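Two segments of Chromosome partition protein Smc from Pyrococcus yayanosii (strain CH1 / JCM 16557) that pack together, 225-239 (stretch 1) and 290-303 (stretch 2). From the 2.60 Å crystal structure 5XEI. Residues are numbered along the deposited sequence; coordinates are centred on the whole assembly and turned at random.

Stretch 1 (225-239) ERARVALLLGEIKRL
Stretch 2, residues 290-303: SVKEVSLDLEVLRK

How do the two backbones lie against each other? Stretch 1 is helical from end to end, phi near -60° and psi near -40° for most residues, but E235 has psi -9° and I236 phi -111° at a kink where the N of I236 and of L239 lacks a bond to the preceding turn. Stretch 2 runs irregularly up to D297, the N-cap residue (phi 74°, psi 99°), and is helical from L298 to K303. The two helix axes approach to 9.5 Å with N-to-C directions 155° apart, so they run nearly antiparallel. Three CA–CA pairs set the register: A230 to V291 at 6.1 Å, L231 to L298 at 5.9 Å and G234 to L296 at 6.1 Å. No hydrogen bond crosses the interface; its 753 Å² of buried surface rests mainly on apolar packing.

What does the first half of stretch 1 grip? V291 (chi1 57°, p) points toward it and packs against R226, V229 and A230: its CG2 lies 3.6 Å from R226 O, its CG1 3.8 Å from CG1 of V229 (t), and CG2 again 3.4 Å from A230 CB. The carbonyl of R226 is already used in the helix, accepting from A230 N at 2.7 Å. The small A230 also meets L301 (m, t), CB to CD1 at 4.0 Å.

How does L231 reach a helix that its CA-to-CB bond passes sideways? Its rotamer (t, p) carries the end nearer, setting CD1 4.1 Å from L298 CG and 3.8 Å from R302 CG, while L231 CB and L301 CB stand 4.1 Å apart. R302 (m, t, m) is held on its own helix by a salt bridge to E299, with R302 NE a very short 2.3 Å from E299 OE1 and R302 NH2 2.7 Å from E299 OE2. Two residues on, L233 (m, t) points toward stretch 2 and touches the aliphatic part of K292 (t, chi2 92°, t, t), CD1 to CD at 3.6 Å.

Why is there room for stretch 2 at G234? A CB on G234 would point toward stretch 2 and fall 2.8 Å from L298 CD1, a clash, and 3.1 Å from CD2 of L296 (m, chi2 128°). Without one, G234 CA sits 3.5 Å from L296 CD2 and 4.0 Å from L298 CD1. L298 (m, p) is thus a knob in the hole formed by L231, G234, E235 and R238.

What lines the rest of that hole? E235 CA lies 4.1 Å from L298 CD2, and R238 (m, m, then chi3 -148° and chi4 81°) brings its CG to 3.5 Å from the same L298 CD2. L298 CD1 lies over one face of the R238 guanidinium, a van der Waals contact.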

# COMPACT_ATOMS: atom_id res chain seq x y z
N GLU A 225 34.09 60.00 18.43
CA GLU A 225 35.22 60.44 17.63
C GLU A 225 35.10 61.88 17.17
O GLU A 225 36.11 62.59 17.12
CB GLU A 225 35.43 59.52 16.42
CG GLU A 225 36.90 59.52 15.90
CD GLU A 225 37.96 58.96 16.90
OE1 GLU A 225 39.14 58.80 16.51
OE2 GLU A 225 37.63 58.69 18.08
N ARG A 226 33.90 62.34 16.84
CA ARG A 226 33.74 63.75 16.52
C ARG A 226 34.09 64.62 17.73
O ARG A 226 34.84 65.61 17.62
CB ARG A 226 32.31 64.01 16.03
CG ARG A 226 31.70 62.95 15.06
CD ARG A 226 30.44 63.56 14.34
NE ARG A 226 29.55 62.61 13.62
CZ ARG A 226 28.72 61.74 14.20
NH1 ARG A 226 28.68 61.65 15.51
NH2 ARG A 226 27.92 60.93 13.47
N ALA A 227 33.63 64.23 18.92
CA ALA A 227 34.05 64.88 20.15
C ALA A 227 35.57 64.89 20.30
O ALA A 227 36.14 65.85 20.83
CB ALA A 227 33.41 64.19 21.35
N ARG A 228 36.25 63.84 19.86
CA ARG A 228 37.70 63.85 19.94
C ARG A 228 38.29 64.88 18.99
O ARG A 228 39.28 65.55 19.31
CB ARG A 228 38.27 62.47 19.66
CG ARG A 228 38.15 61.55 20.84
CD ARG A 228 38.67 60.18 20.51
NE ARG A 228 38.52 59.31 21.67
CZ ARG A 228 38.62 57.99 21.62
NH1 ARG A 228 38.86 57.38 20.46
NH2 ARG A 228 38.46 57.29 22.74
N VAL A 229 37.70 65.02 17.80
CA VAL A 229 38.19 66.03 16.88
C VAL A 229 37.86 67.43 17.40
O VAL A 229 38.68 68.36 17.28
CB VAL A 229 37.62 65.78 15.46
CG1 VAL A 229 38.15 66.81 14.51
CG2 VAL A 229 37.99 64.39 14.97
N ALA A 230 36.69 67.59 18.02
CA ALA A 230 36.28 68.87 18.59
C ALA A 230 37.24 69.32 19.68
O ALA A 230 37.83 70.40 19.59
CB ALA A 230 34.86 68.77 19.15
N LEU A 231 37.39 68.51 20.73
CA LEU A 231 38.33 68.85 21.81
C LEU A 231 39.68 69.23 21.24
O LEU A 231 40.41 70.03 21.84
CB LEU A 231 38.48 67.68 22.78
CG LEU A 231 39.79 67.60 23.59
CD1 LEU A 231 39.84 68.69 24.63
CD2 LEU A 231 39.98 66.26 24.25
N LEU A 232 40.02 68.72 20.07
CA LEU A 232 41.34 68.97 19.52
C LEU A 232 41.41 70.31 18.78
O LEU A 232 42.40 71.03 18.91
CB LEU A 232 41.73 67.80 18.64
CG LEU A 232 42.94 68.00 17.77
CD1 LEU A 232 44.08 68.43 18.63
CD2 LEU A 232 43.24 66.65 17.28
N LEU A 233 40.37 70.67 18.02
CA LEU A 233 40.36 72.00 17.41
C LEU A 233 40.46 73.09 18.47
O LEU A 233 41.25 74.03 18.33
CB LEU A 233 39.09 72.17 16.57
CG LEU A 233 39.10 71.35 15.28
CD1 LEU A 233 37.76 71.37 14.56
CD2 LEU A 233 40.19 71.86 14.39
N GLY A 234 39.69 72.97 19.54
CA GLY A 234 39.88 73.85 20.68
C GLY A 234 41.26 73.73 21.29
O GLY A 234 41.87 74.74 21.66
N GLU A 235 41.79 72.50 21.39
CA GLU A 235 43.08 72.25 22.04
C GLU A 235 44.24 73.03 21.43
O GLU A 235 45.34 73.01 22.01
CB GLU A 235 43.43 70.75 22.03
CG GLU A 235 43.28 70.00 23.37
CD GLU A 235 43.81 68.55 23.32
OE1 GLU A 235 44.26 68.10 22.24
OE2 GLU A 235 43.79 67.84 24.36
N ILE A 236 44.07 73.68 20.28
CA ILE A 236 45.14 74.49 19.68
C ILE A 236 44.82 75.97 19.74
O ILE A 236 45.72 76.79 19.89
CB ILE A 236 45.44 74.06 18.23
CG1 ILE A 236 45.39 72.54 18.03
CG2 ILE A 236 46.77 74.63 17.75
CD1 ILE A 236 45.27 72.25 16.55
N LYS A 237 43.54 76.35 19.55
CA LYS A 237 43.15 77.74 19.79
C LYS A 237 43.71 78.21 21.13
O LYS A 237 44.37 79.25 21.22
CB LYS A 237 41.61 77.89 19.77
CG LYS A 237 41.11 79.30 20.21
CD LYS A 237 40.89 79.45 21.75
CE LYS A 237 40.83 80.92 22.25
NZ LYS A 237 42.03 81.77 21.97
N ARG A 238 43.46 77.40 22.16
CA ARG A 238 43.98 77.66 23.50
C ARG A 238 45.50 77.70 23.51
O ARG A 238 46.10 78.63 24.05
CB ARG A 238 43.48 76.57 24.44
CG ARG A 238 41.98 76.49 24.51
CD ARG A 238 41.42 77.80 24.98
NE ARG A 238 40.20 77.56 25.74
CZ ARG A 238 40.20 77.18 27.01
NH1 ARG A 238 41.34 77.03 27.66
NH2 ARG A 238 39.05 76.96 27.63
N LEU A 239 46.13 76.68 22.92
CA LEU A 239 47.59 76.63 22.85
C LEU A 239 48.15 77.71 21.93
O LEU A 239 49.34 78.04 22.00
CB LEU A 239 48.01 75.24 22.38
CG LEU A 239 48.60 74.25 23.38
CD1 LEU A 239 48.61 72.86 22.81
CD2 LEU A 239 50.01 74.66 23.71
N SER A 290 32.02 68.47 9.78
CA SER A 290 30.81 68.20 10.56
C SER A 290 31.01 68.41 12.04
O SER A 290 30.11 68.12 12.83
CB SER A 290 30.33 66.78 10.31
OG SER A 290 30.02 66.60 8.95
N VAL A 291 32.19 68.88 12.43
CA VAL A 291 32.47 69.29 13.81
C VAL A 291 33.09 70.68 13.90
O VAL A 291 32.89 71.37 14.92
CB VAL A 291 33.38 68.24 14.49
CG1 VAL A 291 34.69 68.04 13.71
CG2 VAL A 291 33.67 68.61 15.93
N LYS A 292 33.79 71.17 12.86
CA LYS A 292 34.43 72.49 12.83
C LYS A 292 33.45 73.61 13.16
O LYS A 292 33.85 74.77 13.29
CB LYS A 292 35.06 72.74 11.45
CG LYS A 292 36.09 73.87 11.37
CD LYS A 292 37.51 73.36 11.60
CE LYS A 292 38.54 74.40 11.19
NZ LYS A 292 39.91 73.83 11.22
N GLU A 293 32.17 73.27 13.30
CA GLU A 293 31.09 74.24 13.35
C GLU A 293 30.14 73.95 14.51
O GLU A 293 28.92 73.98 14.36
CB GLU A 293 30.35 74.26 12.01
CG GLU A 293 31.28 74.47 10.80
CD GLU A 293 30.73 73.89 9.50
OE1 GLU A 293 30.14 72.79 9.55
OE2 GLU A 293 30.91 74.52 8.44
N VAL A 294 30.68 73.64 15.69
CA VAL A 294 29.87 73.51 16.90
C VAL A 294 30.63 74.19 18.05
O VAL A 294 31.25 75.24 17.85
CB VAL A 294 29.51 72.03 17.21
CG1 VAL A 294 28.44 71.92 18.30
CG2 VAL A 294 29.02 71.29 15.95
N SER A 295 30.64 73.57 19.24
CA SER A 295 30.96 74.23 20.50
C SER A 295 32.46 74.30 20.77
O SER A 295 33.30 73.99 19.92
CB SER A 295 30.23 73.51 21.64
OG SER A 295 30.94 73.62 22.87
N LEU A 296 32.79 74.77 21.97
CA LEU A 296 34.12 74.62 22.56
C LEU A 296 33.93 74.38 24.05
O LEU A 296 32.96 73.73 24.45
CB LEU A 296 35.01 75.85 22.30
CG LEU A 296 35.52 76.13 20.87
CD1 LEU A 296 35.22 77.56 20.43
CD2 LEU A 296 37.01 75.85 20.77
N ASP A 297 34.82 74.96 24.87
CA ASP A 297 34.91 74.71 26.31
C ASP A 297 35.54 73.34 26.53
O ASP A 297 34.87 72.31 26.45
CB ASP A 297 33.56 74.81 27.02
CG ASP A 297 33.69 75.06 28.51
OD1 ASP A 297 34.17 74.14 29.21
OD2 ASP A 297 33.32 76.16 28.98
N LEU A 298 36.83 73.34 26.81
CA LEU A 298 37.60 72.11 26.68
C LEU A 298 37.23 71.12 27.77
O LEU A 298 37.04 69.93 27.49
CB LEU A 298 39.09 72.42 26.69
CG LEU A 298 39.63 72.78 25.30
CD1 LEU A 298 38.76 73.77 24.52
CD2 LEU A 298 41.05 73.27 25.43
N GLU A 299 37.09 71.57 29.01
CA GLU A 299 36.89 70.62 30.09
C GLU A 299 35.49 70.00 30.09
O GLU A 299 35.30 68.91 30.65
CB GLU A 299 37.20 71.26 31.44
CG GLU A 299 38.70 71.43 31.70
CD GLU A 299 39.47 70.10 31.82
OE1 GLU A 299 39.21 69.16 31.05
OE2 GLU A 299 40.36 70.00 32.70
N VAL A 300 34.49 70.63 29.46
CA VAL A 300 33.23 69.91 29.30
C VAL A 300 33.37 68.83 28.22
O VAL A 300 32.76 67.76 28.32
CB VAL A 300 32.07 70.88 28.99
CG1 VAL A 300 32.08 72.02 29.99
CG2 VAL A 300 32.11 71.38 27.55
N LEU A 301 34.21 69.08 27.21
CA LEU A 301 34.45 68.06 26.20
C LEU A 301 35.22 66.88 26.78
O LEU A 301 34.98 65.73 26.38
CB LEU A 301 35.19 68.67 25.02
CG LEU A 301 34.27 69.50 24.14
CD1 LEU A 301 35.03 70.01 22.95
CD2 LEU A 301 33.10 68.63 23.70
N ARG A 302 36.14 67.12 27.71
CA ARG A 302 36.88 66.00 28.28
C ARG A 302 36.03 65.21 29.26
O ARG A 302 36.14 63.99 29.34
CB ARG A 302 38.16 66.50 28.95
CG ARG A 302 38.91 67.51 28.12
CD ARG A 302 40.40 67.53 28.41
NE ARG A 302 40.70 67.91 29.79
CZ ARG A 302 41.93 68.02 30.28
NH1 ARG A 302 42.98 67.81 29.50
NH2 ARG A 302 42.11 68.36 31.55
N LYS A 303 35.15 65.89 30.01
CA LYS A 303 34.24 65.16 30.88
C LYS A 303 33.26 64.33 30.06
O LYS A 303 32.95 63.19 30.42
CB LYS A 303 33.48 66.11 31.80